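Local coordinates for adenylyltransferase thiF (Escherichia coli, PDB 1ZUD), which catalyses the ATP-dependent adenylation of the C-terminal glycine carboxylate of the sulfur carrier protein ThiS, a step in thiamine diphosphate biosynthesis, at the interface of chains A and B. Residues are numbered along the deposited sequence; one frame, centred on the assembly and turned at random. Chains: chain A/B, Adenylyltransferase thiF.

The interface of chains A and B. Residues chain A 153-154, 190, 225; chain B 15, 17-18, 212.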
loop_
_atom_site.group_PDB
_atom_site.type_symbol
_atom_site.label_atom_id
_atom_site.label_comp_id
_atom_site.label_asym_id
_atom_site.label_seq_id
_atom_site.Cartn_x
_atom_site.Cartn_y
_atom_site.Cartn_z
ATOM N N GLY A 153 -15.083 1.084 1.830
ATOM C CA GLY A 153 -15.105 -0.249 2.410
ATOM C C GLY A 153 -13.699 -0.860 2.405
ATOM O O GLY A 153 -12.768 -0.295 2.970
ATOM N N PHE A 154 -13.542 -1.997 1.731
ATOM C CA PHE A 154 -12.252 -2.672 1.647
ATOM C C PHE A 154 -11.652 -2.528 0.263
ATOM O O PHE A 154 -10.614 -3.153 -0.009
ATOM C CB PHE A 154 -12.401 -4.179 1.944
ATOM C CG PHE A 154 -12.482 -4.501 3.422
ATOM C CD1 PHE A 154 -11.320 -4.710 4.166
ATOM C CD2 PHE A 154 -13.727 -4.537 4.078
ATOM C CE1 PHE A 154 -11.387 -4.950 5.552
ATOM C CE2 PHE A 154 -13.807 -4.773 5.461
ATOM C CZ PHE A 154 -12.639 -4.980 6.195
ATOM N N VAL A 190 -12.299 1.258 5.708
ATOM C CA VAL A 190 -11.252 0.800 6.630
ATOM C C VAL A 190 -10.073 1.767 6.472
ATOM O O VAL A 190 -9.666 2.036 5.352
ATOM C CB VAL A 190 -10.820 -0.592 6.201
ATOM C CG1 VAL A 190 -9.569 -1.024 6.970
ATOM C CG2 VAL A 190 -12.039 -1.544 6.384
ATOM N N LYS A 225 -9.929 -7.274 1.139
ATOM C CA LYS A 225 -10.449 -8.429 1.856
ATOM C C LYS A 225 -9.883 -9.723 1.244
ATOM O O LYS A 225 -9.582 -10.684 1.957
ATOM C CB LYS A 225 -11.976 -8.455 1.811
ATOM C CG LYS A 225 -12.615 -7.489 2.776
ATOM C CD LYS A 225 -13.562 -8.186 3.749
ATOM C CE LYS A 225 -14.787 -8.742 3.054
ATOM N NZ LYS A 225 -15.638 -9.569 3.969
ATOM N N LEU B 15 -19.384 -0.369 8.487
ATOM C CA LEU B 15 -19.133 -1.531 7.638
ATOM C C LEU B 15 -19.721 -2.759 8.308
ATOM O O LEU B 15 -19.315 -3.086 9.400
ATOM C CB LEU B 15 -17.617 -1.726 7.472
ATOM C CG LEU B 15 -16.920 -0.628 6.678
ATOM C CD1 LEU B 15 -15.410 -0.822 6.689
ATOM C CD2 LEU B 15 -17.485 -0.681 5.266
ATOM N N ASP B 17 -19.067 -5.752 7.985
ATOM C CA ASP B 17 -17.978 -6.682 8.317
ATOM C C ASP B 17 -17.333 -6.396 9.674
ATOM O O ASP B 17 -16.756 -7.287 10.299
ATOM C CB ASP B 17 -16.877 -6.620 7.255
ATOM C CG ASP B 17 -17.283 -7.272 5.948
ATOM O OD1 ASP B 17 -17.654 -8.464 5.972
ATOM O OD2 ASP B 17 -17.228 -6.600 4.896
ATOM N N ILE B 18 -17.416 -5.160 10.142
ATOM C CA ILE B 18 -16.814 -4.809 11.418
ATOM C C ILE B 18 -17.973 -4.537 12.400
ATOM O O ILE B 18 -18.157 -5.224 13.420
ATOM C CB ILE B 18 -15.944 -3.530 11.288
ATOM C CG1 ILE B 18 -15.054 -3.625 10.040
ATOM C CG2 ILE B 18 -15.094 -3.350 12.523
ATOM C CD1 ILE B 18 -14.152 -4.817 10.036
ATOM N N ILE B 212 -12.374 -11.135 10.216
ATOM C CA ILE B 212 -12.761 -11.078 8.826
ATOM C C ILE B 212 -12.019 -12.159 8.067
ATOM O O ILE B 212 -10.805 -12.230 8.093
ATOM C CB ILE B 212 -12.449 -9.684 8.256
ATOM C CG1 ILE B 212 -13.428 -8.680 8.891
ATOM C CG2 ILE B 212 -12.594 -9.646 6.749
ATOM C CD1 ILE B 212 -13.011 -7.287 8.742
#
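A:Lys225 and B:Asp17 supply the charged contact of this patch of the two-fold dimer interface. The side-chain amine NZ of A:Lys225 gives a hydrogen bond, also a salt bridge, to the carboxylate oxygen OD1 of B:Asp17 at 3.0 Å, coming down from above the carboxylate plane, 56° out of it. The chain of A:Lys225 bends at chi2 (-123°) and chi3 (-67°) on its way to the carboxylate, which it meets from the opposite direction. Its aliphatic stretch crosses B:Ile212 at about a right angle, with CD of A:Lys225 packed tightly on the methyl CG2 of B:Ile212 at 3.5 Å. With an alanine here, the B:Asp17 carboxylate would probably lose its cationic mate, and B:Ile212 the methylenes that pack on its CG2.

The apolar contacts centre on A:Phe154. Its ring is clamped within its own chain, A:Val190 CG2 over one face and A:Lys225 CG over the other, both toward the rim, which should limit its rotation. The far end of the ring points into chain B: CZ of A:Phe154 meets the methyl CD1 of B:Ile212 at 3.5 Å and, more loosely, CD1 of B:Ile18, while its CE2 lies 4.0 Å from CB of B:Asp17. Farther along, B:Leu15 splits its two methyls, CD1 going to A:Val190 CG2 at 3.5 Å and CD2 to the CA of A:Gly153 at 3.7 Å.

Repeated with the chains exchanged, this combination of hydrophobic packing and a salt bridge helps join two ThiF subunits into the homodimer.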